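Local coordinates for salivary nitrophorin (Cimex lectularius, PDB 1SI6), which carries nitric oxide on a heme b and delivers it to the victim during feeding, causing vasodilation, at residues A[48-53]-A[80-85]; A[178-183]-A[237-242]; A[213-218]-A[244-249]. All coordinates share one frame; numbering follows the deposited sequence.

Interaction 1 of 3, residues A[48-53]-A[80-85]. With HEM (protoporphyrin IX containing Fe), chain C; CMO (carbon monoxide), chain B.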
loop_
_atom_site.group_PDB
_atom_site.type_symbol
_atom_site.label_atom_id
_atom_site.label_comp_id
_atom_site.label_asym_id
_atom_site.label_seq_id
_atom_site.Cartn_x
_atom_site.Cartn_y
_atom_site.Cartn_z
ATOM N N GLY A 48 -6.737 16.115 1.575
ATOM C CA GLY A 48 -6.745 17.202 0.608
ATOM C C GLY A 48 -5.819 17.102 -0.578
ATOM O O GLY A 48 -5.368 18.144 -1.061
ATOM N N PHE A 49 -5.550 15.900 -1.109
ATOM C CA PHE A 49 -4.651 15.782 -2.265
ATOM C C PHE A 49 -5.188 16.442 -3.555
ATOM O O PHE A 49 -4.474 17.211 -4.194
ATOM C CB PHE A 49 -4.321 14.327 -2.599
ATOM C CG PHE A 49 -3.693 13.553 -1.462
ATOM C CD1 PHE A 49 -4.355 12.492 -0.898
ATOM C CD2 PHE A 49 -2.439 13.875 -0.977
ATOM C CE1 PHE A 49 -3.767 11.784 0.150
ATOM C CE2 PHE A 49 -1.827 13.137 0.061
ATOM C CZ PHE A 49 -2.512 12.095 0.613
ATOM N N GLN A 50 -6.422 16.114 -3.938
ATOM C CA GLN A 50 -6.921 16.404 -5.294
ATOM C C GLN A 50 -6.969 17.902 -5.563
ATOM O O GLN A 50 -6.543 18.364 -6.629
ATOM C CB GLN A 50 -8.306 15.781 -5.492
ATOM C CG GLN A 50 -8.993 16.069 -6.836
ATOM C CD GLN A 50 -10.247 15.208 -7.052
ATOM O OE1 GLN A 50 -11.006 15.428 -7.998
ATOM N NE2 GLN A 50 -10.463 14.239 -6.177
ATOM N N THR A 51 -7.478 18.630 -4.578
ATOM C CA THR A 51 -7.600 20.083 -4.637
ATOM C C THR A 51 -6.233 20.726 -4.530
ATOM O O THR A 51 -5.893 21.649 -5.301
ATOM C CB THR A 51 -8.444 20.577 -3.460
ATOM O OG1 THR A 51 -9.740 19.976 -3.492
ATOM C CG2 THR A 51 -8.724 22.084 -3.567
ATOM N N ASP A 52 -5.478 20.257 -3.534
ATOM C CA ASP A 52 -4.099 20.669 -3.320
ATOM C C ASP A 52 -3.956 22.141 -2.877
ATOM O O ASP A 52 -3.321 22.927 -3.555
ATOM C CB ASP A 52 -3.289 20.400 -4.588
ATOM C CG ASP A 52 -1.831 20.566 -4.382
ATOM O OD1 ASP A 52 -1.100 20.657 -5.394
ATOM O OD2 ASP A 52 -1.314 20.632 -3.246
ATOM N N LYS A 53 -4.494 22.482 -1.708
ATOM C CA LYS A 53 -4.302 23.818 -1.118
ATOM C C LYS A 53 -2.864 24.182 -0.668
ATOM O O LYS A 53 -2.523 25.372 -0.608
ATOM C CB LYS A 53 -5.277 24.006 0.049
ATOM C CG LYS A 53 -6.744 24.045 -0.386
ATOM C CD LYS A 53 -7.053 25.278 -1.264
ATOM C CE LYS A 53 -8.551 25.553 -1.360
ATOM N NZ LYS A 53 -9.176 24.816 -2.499
ATOM N N ILE A 80 -5.562 10.554 -7.907
ATOM C CA ILE A 80 -5.697 11.200 -6.622
ATOM C C ILE A 80 -7.145 11.579 -6.303
ATOM O O ILE A 80 -7.950 11.996 -7.189
ATOM C CB ILE A 80 -4.720 12.384 -6.499
ATOM C CG1 ILE A 80 -4.963 13.402 -7.605
ATOM C CG2 ILE A 80 -3.277 11.910 -6.528
ATOM C CD1 ILE A 80 -4.254 14.724 -7.386
ATOM N N THR A 81 -7.527 11.368 -5.049
ATOM C CA THR A 81 -8.806 11.805 -4.532
ATOM C C THR A 81 -8.541 12.751 -3.379
ATOM O O THR A 81 -7.407 13.203 -3.188
ATOM C CB THR A 81 -9.725 10.640 -4.102
ATOM O OG1 THR A 81 -9.106 9.979 -2.967
ATOM C CG2 THR A 81 -9.845 9.567 -5.157
ATOM N N GLU A 82 -9.553 13.108 -2.616
ATOM C CA GLU A 82 -9.265 13.965 -1.467
ATOM C C GLU A 82 -8.506 13.236 -0.357
ATOM O O GLU A 82 -7.866 13.884 0.474
ATOM C CB GLU A 82 -10.536 14.585 -0.868
ATOM C CG GLU A 82 -11.238 15.682 -1.690
ATOM C CD GLU A 82 -10.310 16.644 -2.375
ATOM O OE1 GLU A 82 -9.348 17.136 -1.736
ATOM O OE2 GLU A 82 -10.556 16.908 -3.578
ATOM N N THR A 83 -8.547 11.898 -0.350
ATOM C CA THR A 83 -7.926 11.149 0.737
ATOM C C THR A 83 -6.934 10.070 0.370
ATOM O O THR A 83 -6.231 9.555 1.254
ATOM C CB THR A 83 -9.009 10.492 1.638
ATOM O OG1 THR A 83 -9.727 9.514 0.891
ATOM C CG2 THR A 83 -10.034 11.507 2.167
ATOM N N MET A 84 -6.831 9.768 -0.920
ATOM C CA MET A 84 -5.968 8.714 -1.430
ATOM C C MET A 84 -5.173 9.170 -2.655
ATOM O O MET A 84 -5.644 10.003 -3.425
ATOM C CB MET A 84 -6.746 7.472 -1.857
ATOM C CG MET A 84 -7.592 6.836 -0.790
ATOM S SD MET A 84 -8.493 5.449 -1.381
ATOM C CE MET A 84 -9.893 6.305 -1.969
ATOM N N GLY A 85 -4.025 8.562 -2.842
ATOM C CA GLY A 85 -3.187 8.693 -4.020
ATOM C C GLY A 85 -2.629 7.329 -4.373
ATOM O O GLY A 85 -2.187 6.605 -3.504
HETATM C CHA HEM C . 1.247 13.326 -7.454
HETATM C CHB HEM C . 3.395 10.782 -3.873
HETATM C CHC HEM C . 1.876 14.150 -0.707
HETATM C CHD HEM C . -0.649 16.346 -4.132
HETATM C C1A HEM C . 2.006 12.390 -6.783
HETATM C C2A HEM C . 2.737 11.274 -7.373
HETATM C C3A HEM C . 3.312 10.556 -6.385
HETATM C C4A HEM C . 2.980 11.214 -5.166
HETATM C CMA HEM C . 4.196 9.310 -6.480
HETATM C CAA HEM C . 2.836 11.024 -8.902
HETATM C CBA HEM C . 4.144 11.730 -9.317
HETATM C CGA HEM C . 4.456 11.617 -10.813
HETATM O O1A HEM C . 3.846 12.382 -11.558
HETATM O O2A HEM C . 5.278 10.772 -11.199
HETATM C C1B HEM C . 3.179 11.513 -2.733
HETATM C C2B HEM C . 3.652 11.125 -1.436
HETATM C C3B HEM C . 3.238 12.056 -0.567
HETATM C C4B HEM C . 2.464 13.045 -1.238
HETATM C CMB HEM C . 4.504 9.871 -1.295
HETATM C CAB HEM C . 3.473 12.048 0.936
HETATM C CBB HEM C . 4.500 12.655 1.482
HETATM C C1C HEM C . 1.009 15.037 -1.291
HETATM C C2C HEM C . 0.251 16.107 -0.700
HETATM C C3C HEM C . -0.433 16.687 -1.659
HETATM C C4C HEM C . -0.137 16.041 -2.892
HETATM C CMC HEM C . 0.219 16.481 0.777
HETATM C CAC HEM C . -1.364 17.854 -1.435
HETATM C CBC HEM C . -2.621 17.756 -1.095
HETATM C C1D HEM C . -0.376 15.725 -5.322
HETATM C C2D HEM C . -1.010 16.089 -6.577
HETATM C C3D HEM C . -0.437 15.186 -7.603
HETATM C C4D HEM C . 0.495 14.320 -6.921
HETATM C CMD HEM C . -2.049 17.197 -6.838
HETATM C CAD HEM C . -0.813 15.204 -9.090
HETATM C CBD HEM C . -0.315 16.520 -9.679
HETATM C CGD HEM C . -0.384 16.428 -11.190
HETATM O O1D HEM C . -0.000 17.484 -11.798
HETATM O O2D HEM C . -0.819 15.340 -11.721
HETATM N NA HEM C . 2.175 12.327 -5.393
HETATM N NB HEM C . 2.437 12.662 -2.548
HETATM N NC HEM C . 0.756 15.059 -2.631
HETATM N ND HEM C . 0.519 14.700 -5.587
HETATM FE FE HEM C . 1.428 13.641 -4.050
HETATM C C CMO B . -0.132 12.694 -3.823
HETATM O O CMO B . -0.981 11.920 -3.625
#

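Interaction 2 of 3, residues A[178-183]-A[237-242]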
loop_
_atom_site.group_PDB
_atom_site.type_symbol
_atom_site.label_atom_id
_atom_site.label_comp_id
_atom_site.label_asym_id
_atom_site.label_seq_id
_atom_site.Cartn_x
_atom_site.Cartn_y
_atom_site.Cartn_z
ATOM N N THR A 178 -6.211 -4.645 21.504
ATOM C CA THR A 178 -5.916 -4.801 22.926
ATOM C C THR A 178 -5.606 -3.419 23.523
ATOM O O THR A 178 -5.573 -2.408 22.824
ATOM C CB THR A 178 -4.765 -5.841 23.159
ATOM O OG1 THR A 178 -4.696 -6.182 24.571
ATOM C CG2 THR A 178 -3.387 -5.300 22.770
ATOM N N ASN A 179 -5.337 -3.371 24.823
ATOM C CA ASN A 179 -5.044 -2.111 25.460
ATOM C C ASN A 179 -3.615 -1.697 25.197
ATOM O O ASN A 179 -2.753 -2.513 24.867
ATOM C CB ASN A 179 -5.368 -2.154 26.975
ATOM C CG ASN A 179 -4.492 -3.117 27.701
ATOM O OD1 ASN A 179 -3.324 -2.787 27.956
ATOM N ND2 ASN A 179 -5.012 -4.295 28.018
ATOM N N ALA A 180 -3.366 -0.404 25.339
ATOM C CA ALA A 180 -2.055 0.181 25.047
ATOM C C ALA A 180 -0.949 -0.358 25.960
ATOM O O ALA A 180 0.215 -0.460 25.581
ATOM C CB ALA A 180 -2.067 1.667 25.062
ATOM N N THR A 181 -1.268 -0.601 27.211
ATOM C CA THR A 181 -0.225 -1.060 28.151
ATOM C C THR A 181 0.331 -2.429 27.727
ATOM O O THR A 181 1.569 -2.634 27.677
ATOM C CB THR A 181 -0.805 -1.270 29.532
ATOM O OG1 THR A 181 -1.715 -0.218 29.871
ATOM C CG2 THR A 181 0.318 -1.198 30.576
ATOM N N HIS A 182 -0.567 -3.369 27.425
ATOM C CA HIS A 182 -0.159 -4.692 27.025
ATOM C C HIS A 182 0.567 -4.641 25.684
ATOM O O HIS A 182 1.586 -5.276 25.483
ATOM C CB HIS A 182 -1.352 -5.617 27.032
ATOM C CG HIS A 182 -1.006 -7.034 26.744
ATOM N ND1 HIS A 182 -0.094 -7.767 27.489
ATOM C CD2 HIS A 182 -1.452 -7.868 25.779
ATOM C CE1 HIS A 182 0.008 -8.986 26.969
ATOM N NE2 HIS A 182 -0.811 -9.081 25.941
ATOM N N ALA A 183 0.051 -3.859 24.759
ATOM C CA ALA A 183 0.668 -3.768 23.467
ATOM C C ALA A 183 2.085 -3.213 23.594
ATOM O O ALA A 183 3.026 -3.748 22.986
ATOM C CB ALA A 183 -0.138 -2.852 22.547
ATOM N N ALA A 237 -3.074 5.977 21.436
ATOM C CA ALA A 237 -3.616 4.889 20.631
ATOM C C ALA A 237 -2.808 3.624 20.892
ATOM O O ALA A 237 -1.603 3.697 21.132
ATOM C CB ALA A 237 -3.526 5.236 19.176
ATOM N N THR A 238 -3.478 2.481 20.823
ATOM C CA THR A 238 -2.759 1.213 20.890
ATOM C C THR A 238 -1.868 1.101 19.709
ATOM O O THR A 238 -2.344 1.230 18.579
ATOM C CB THR A 238 -3.729 0.010 20.960
ATOM O OG1 THR A 238 -4.519 0.159 22.167
ATOM C CG2 THR A 238 -3.060 -1.347 21.004
ATOM N N PRO A 239 -0.582 0.846 19.917
ATOM C CA PRO A 239 0.321 0.676 18.788
ATOM C C PRO A 239 -0.235 -0.368 17.811
ATOM O O PRO A 239 -0.680 -1.463 18.246
ATOM C CB PRO A 239 1.616 0.194 19.473
ATOM C CG PRO A 239 1.613 0.805 20.847
ATOM C CD PRO A 239 0.120 0.804 21.225
ATOM N N SER A 240 -0.187 -0.034 16.515
ATOM C CA SER A 240 -0.805 -0.897 15.482
ATOM C C SER A 240 0.023 -0.858 14.210
ATOM O O SER A 240 0.804 0.091 13.955
ATOM C CB SER A 240 -2.227 -0.468 15.133
ATOM O OG SER A 240 -3.089 -0.540 16.253
ATOM N N TRP A 241 -0.266 -1.836 13.378
ATOM C CA TRP A 241 0.253 -1.919 11.997
ATOM C C TRP A 241 -0.777 -1.336 11.062
ATOM O O TRP A 241 -1.821 -1.963 10.814
ATOM C CB TRP A 241 0.583 -3.354 11.676
ATOM C CG TRP A 241 1.784 -3.847 12.385
ATOM C CD1 TRP A 241 3.091 -3.646 12.044
ATOM C CD2 TRP A 241 1.794 -4.645 13.577
ATOM N NE1 TRP A 241 3.905 -4.282 12.943
ATOM C CE2 TRP A 241 3.140 -4.900 13.894
ATOM C CE3 TRP A 241 0.803 -5.189 14.376
ATOM C CZ2 TRP A 241 3.515 -5.697 14.986
ATOM C CZ3 TRP A 241 1.190 -6.015 15.471
ATOM C CH2 TRP A 241 2.529 -6.231 15.742
ATOM N N THR A 242 -0.518 -0.122 10.589
ATOM C CA THR A 242 -1.501 0.628 9.804
ATOM C C THR A 242 -1.347 0.390 8.319
ATOM O O THR A 242 -2.175 -0.314 7.706
ATOM C CB THR A 242 -1.487 2.050 10.192
ATOM O OG1 THR A 242 -0.166 2.520 10.049
ATOM C CG2 THR A 242 -1.869 2.144 11.645
#

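Interaction 3 of 3, residues A[213-218]-A[244-249]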
loop_
_atom_site.group_PDB
_atom_site.type_symbol
_atom_site.label_atom_id
_atom_site.label_comp_id
_atom_site.label_asym_id
_atom_site.label_seq_id
_atom_site.Cartn_x
_atom_site.Cartn_y
_atom_site.Cartn_z
ATOM N N TRP A 213 -6.066 -13.397 0.475
ATOM C CA TRP A 213 -4.962 -12.427 0.390
ATOM C C TRP A 213 -3.982 -12.748 1.472
ATOM O O TRP A 213 -4.355 -13.136 2.613
ATOM C CB TRP A 213 -5.484 -11.015 0.497
ATOM C CG TRP A 213 -6.305 -10.508 -0.668
ATOM C CD1 TRP A 213 -7.651 -10.734 -0.909
ATOM C CD2 TRP A 213 -5.857 -9.686 -1.759
ATOM N NE1 TRP A 213 -8.029 -10.145 -2.083
ATOM C CE2 TRP A 213 -6.941 -9.460 -2.607
ATOM C CE3 TRP A 213 -4.625 -9.086 -2.084
ATOM C CZ2 TRP A 213 -6.831 -8.646 -3.761
ATOM C CZ3 TRP A 213 -4.523 -8.353 -3.222
ATOM C CH2 TRP A 213 -5.598 -8.111 -4.043
ATOM N N THR A 214 -2.703 -12.661 1.149
ATOM C CA THR A 214 -1.650 -13.016 2.061
ATOM C C THR A 214 -0.843 -11.766 2.400
ATOM O O THR A 214 -0.568 -10.954 1.520
ATOM C CB THR A 214 -0.706 -14.051 1.369
ATOM O OG1 THR A 214 -1.484 -15.193 0.950
ATOM C CG2 THR A 214 0.348 -14.530 2.343
ATOM N N GLU A 215 -0.467 -11.638 3.668
ATOM C CA GLU A 215 0.464 -10.593 4.046
ATOM C C GLU A 215 1.816 -11.280 4.248
ATOM O O GLU A 215 1.900 -12.328 4.888
ATOM C CB GLU A 215 0.042 -9.985 5.363
ATOM C CG GLU A 215 0.909 -8.796 5.736
ATOM C CD GLU A 215 0.381 -8.034 6.938
ATOM O OE1 GLU A 215 -0.393 -8.579 7.758
ATOM O OE2 GLU A 215 0.793 -6.845 7.084
ATOM N N PRO A 216 2.891 -10.720 3.734
ATOM C CA PRO A 216 4.217 -11.240 4.106
ATOM C C PRO A 216 4.415 -11.266 5.649
ATOM O O PRO A 216 3.775 -10.511 6.382
ATOM C CB PRO A 216 5.177 -10.249 3.430
ATOM C CG PRO A 216 4.390 -9.650 2.349
ATOM C CD PRO A 216 2.975 -9.465 2.958
ATOM N N GLN A 217 5.256 -12.159 6.168
ATOM C CA GLN A 217 5.572 -12.172 7.611
ATOM C C GLN A 217 6.020 -10.788 8.091
ATOM O O GLN A 217 6.919 -10.170 7.550
ATOM C CB GLN A 217 6.725 -13.157 7.935
ATOM C CG GLN A 217 7.216 -13.017 9.379
ATOM C CD GLN A 217 8.256 -14.027 9.838
ATOM O OE1 GLN A 217 8.252 -14.411 11.030
ATOM N NE2 GLN A 217 9.161 -14.409 8.948
ATOM N N VAL A 218 5.421 -10.344 9.192
ATOM C CA VAL A 218 5.762 -9.055 9.807
ATOM C C VAL A 218 6.780 -9.301 10.928
ATOM O O VAL A 218 6.484 -10.019 11.851
ATOM C CB VAL A 218 4.526 -8.385 10.397
ATOM C CG1 VAL A 218 4.899 -7.150 11.223
ATOM C CG2 VAL A 218 3.614 -7.967 9.250
ATOM N N ARG A 244 -0.149 -1.636 5.231
ATOM C CA ARG A 244 -0.018 -3.055 4.985
ATOM C C ARG A 244 0.150 -3.281 3.502
ATOM O O ARG A 244 -0.274 -2.466 2.695
ATOM C CB ARG A 244 -1.230 -3.867 5.485
ATOM C CG ARG A 244 -1.762 -3.512 6.838
ATOM C CD ARG A 244 -0.811 -3.791 8.038
ATOM N NE ARG A 244 -0.860 -5.208 8.436
ATOM C CZ ARG A 244 -1.709 -5.633 9.377
ATOM N NH1 ARG A 244 -2.519 -4.830 10.076
ATOM N NH2 ARG A 244 -1.756 -6.905 9.670
ATOM N N ALA A 245 0.788 -4.402 3.183
ATOM C CA ALA A 245 0.846 -4.926 1.796
ATOM C C ALA A 245 0.304 -6.323 1.749
ATOM O O ALA A 245 0.802 -7.194 2.470
ATOM C CB ALA A 245 2.281 -4.914 1.258
ATOM N N LEU A 246 -0.691 -6.536 0.889
ATOM C CA LEU A 246 -1.285 -7.859 0.699
ATOM C C LEU A 246 -1.051 -8.268 -0.744
ATOM O O LEU A 246 -1.030 -7.438 -1.631
ATOM C CB LEU A 246 -2.790 -7.901 0.998
ATOM C CG LEU A 246 -3.198 -7.425 2.389
ATOM C CD1 LEU A 246 -4.686 -7.506 2.505
ATOM C CD2 LEU A 246 -2.536 -8.162 3.503
ATOM N N TYR A 247 -0.910 -9.604 -0.959
ATOM C CA TYR A 247 -0.741 -10.091 -2.318
ATOM C C TYR A 247 -1.543 -11.344 -2.591
ATOM O O TYR A 247 -1.832 -12.109 -1.698
ATOM C CB TYR A 247 0.727 -10.364 -2.604
ATOM C CG TYR A 247 1.359 -11.487 -1.837
ATOM C CD1 TYR A 247 1.411 -12.806 -2.388
ATOM C CD2 TYR A 247 1.916 -11.286 -0.599
ATOM C CE1 TYR A 247 2.018 -13.838 -1.675
ATOM C CE2 TYR A 247 2.526 -12.309 0.078
ATOM C CZ TYR A 247 2.574 -13.579 -0.436
ATOM O OH TYR A 247 3.227 -14.582 0.300
ATOM N N LYS A 248 -1.862 -11.514 -3.865
ATOM C CA LYS A 248 -2.484 -12.785 -4.310
ATOM C C LYS A 248 -2.376 -12.889 -5.821
ATOM O O LYS A 248 -2.139 -11.915 -6.498
ATOM C CB LYS A 248 -3.907 -12.962 -3.770
ATOM C CG LYS A 248 -5.017 -12.423 -4.456
ATOM C CD LYS A 248 -6.400 -12.759 -3.701
ATOM C CE LYS A 248 -7.050 -14.143 -3.868
ATOM N NZ LYS A 248 -8.533 -14.102 -3.551
ATOM N N SER A 249 -2.601 -14.118 -6.291
ATOM C CA SER A 249 -2.723 -14.418 -7.691
ATOM C C SER A 249 -4.072 -15.054 -7.903
ATOM O O SER A 249 -4.469 -15.868 -7.105
ATOM C CB SER A 249 -1.684 -15.434 -8.092
ATOM O OG SER A 249 -1.831 -15.764 -9.486
HETATM O O HOH W 1 -2.412 -14.755 -1.464
#

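Interaction 1 of 3, residues A[48-53]-A[80-85]
Gly48 and Glu82 bring the two backbones together, their CA atoms 4.6 Å apart. The turn 81-83 joins strands 73-80 and 84-91, and the loop 48-53 lies against it. Three backbone bonds cross, all weak: Gly48 N to Glu82 O, Phe49 N to the same oxygen, and Gln50 N to Thr81 O. Gly48 enters this bend at a positive phi of 71°. The turn is braced internally as an ST turn and ST motif, since Thr81 OG1 accepts from Thr83 N and Met84 N.

Among the side chains, Phe49 is wedged between turn and heme. Its CB stands 3.3 Å from Thr81 O; Met84 N and Thr83 O lie at the ring edge, and so does the porphyrin, with Phe49 CD2 3.5 Å from HEM C2C. The oxygen of carbon monoxide sits over one face, offset toward the rim, 3.6 Å from Phe49 CD2. Ile80 supplies two branches: CG2 is 3.7 Å from that same oxygen, while CD1 reaches the heme methyl CMD at 3.4 Å. Farther out, Glu82 bends at chi2 (-40°), which turns its carboxylate back over the loop, where Thr51 OG1 donates to OE2 from above the carboxylate plane (3.2 Å). Asp52 anchors the loop to the start of helix 57-69 by accepting from Gln56 N and Gly57 N.

That helix carries Cys60, the proximal heme ligand. Phe49, Ile80 and Gly85, whose CA is 3.9 Å from the ligand oxygen, line the distal side, opposite Cys60, with largely apolar groups next to the bound carbon monoxide.

Interaction 2 of 3, residues A[178-183]-A[237-242]
The peptide carbonyl of Thr178 is the flat group met across this contact, and no aromatic face takes part in it. Thr238 OG1 donates to Thr178 O over 2.9 Å, only 15° from the carbonyl plane and at a C=O...donor angle of 152°. The Pro239 ring, puckered C-gamma exo, touches the helix start by its CD, 3.9 Å from Ala183 CB and 4.5 Å from Ala180 CB.

Thr238 works with both branches. With chi1 at -61° its methyl lies anti to the backbone N and meets Ala183 CB, CG2 to CB being 3.6 Å, while the hydroxyl stays beside the backbone N and faces Thr178. The loop comes close, 4.3 Å between the CA atoms of Ala180 and Thr238, consistent with the small alanine side chains there. Each segment is also ordered from within. Asn179 OD1 accepts from His182 N at 2.9 Å, and Ser240 OG donates to Thr238 O at 3.0 Å. Ser240 OG in turn accepts from Val176 N, a second tie to the chain leading into the helix.

Ala183 also packs on Leu195 of helix 192-196, a helix that Trp241 touches too. The arrangement is an N-capped helix start, Asn179 being the N-cap of helix 180-188, docked on the loop that leads into strand 243-248: peripheral packing within the DNase I-like fold, away from the heme.

Interaction 3 of 3, residues A[213-218]-A[244-249]
Trp213 and Lys248 pack closely: Lys248 CD sits 3.4 Å from the centroid of the indole five-membered ring, almost on its normal, a CH-pi contact over the face. Lys248 CG lies between its backbone N and carbonyl carbon (chi1 87°), and the chain then bends at chi3; its NZ goes on to Ser157 and Asp211. Trp213 CE3 packs on Leu246 CB at 3.8 Å, and NE1 of the indole is held by Asp155.

Arg244 grips Glu215 side-on, NE to OE2 at 2.7 Å and NH2 to OE1 at 2.9 Å, with carboxylate and guanidinium planes 28° apart. Tyr260 OH also bonds OE2 and Asp199 pairs with NH1, so further partners fix both groups. Nearby, Ala245 O is buried without a hydrogen-bond partner; Pro216 CD lies 3.2 Å from it.

Against the dry packing of buried Trp213 and Leu246, the watered side is where the Thr214 hydroxyl meets a water that bridges to Tyr247 O. Thr214 CB rests over the tyrosine ring, 4.0 Å from its centroid.

The backbones of the same two residues are joined by two bonds, Thr214 N to Tyr247 O at 3.0 Å and Tyr247 N to Thr214 O at 2.8 Å. They define a single antiparallel, hydrogen-bonded beta bridge, by which the loop flanks strand 243-248 at the margin of the five-stranded sheet of this DNase I-like fold.

How the interactions relate
All three contacts are partly buried. Interaction 3 lies deepest, its centre about 10 Å from that of the chain, with no exposed residue touching; interactions 1 and 2 each include exposed ones, and interaction 2 is the most peripheral at about 21 Å. Interactions 2 and 3 are neighbours: their segments alternate along the chain, Trp241 NE1 packs on Val218 CG1 at 3.5 Å, and Trp241 O accepts from Arg244 NH1. Interaction 1 stands apart, on the opposite side of the chain's centre from interaction 3. It combines apolar groups beside a bound gas with weak backbone bonds and a Thr51-Glu82 bond; interaction 2 joins small-residue packing to one threonine-carbonyl bond; interaction 3 adds charge pairing and a beta bridge.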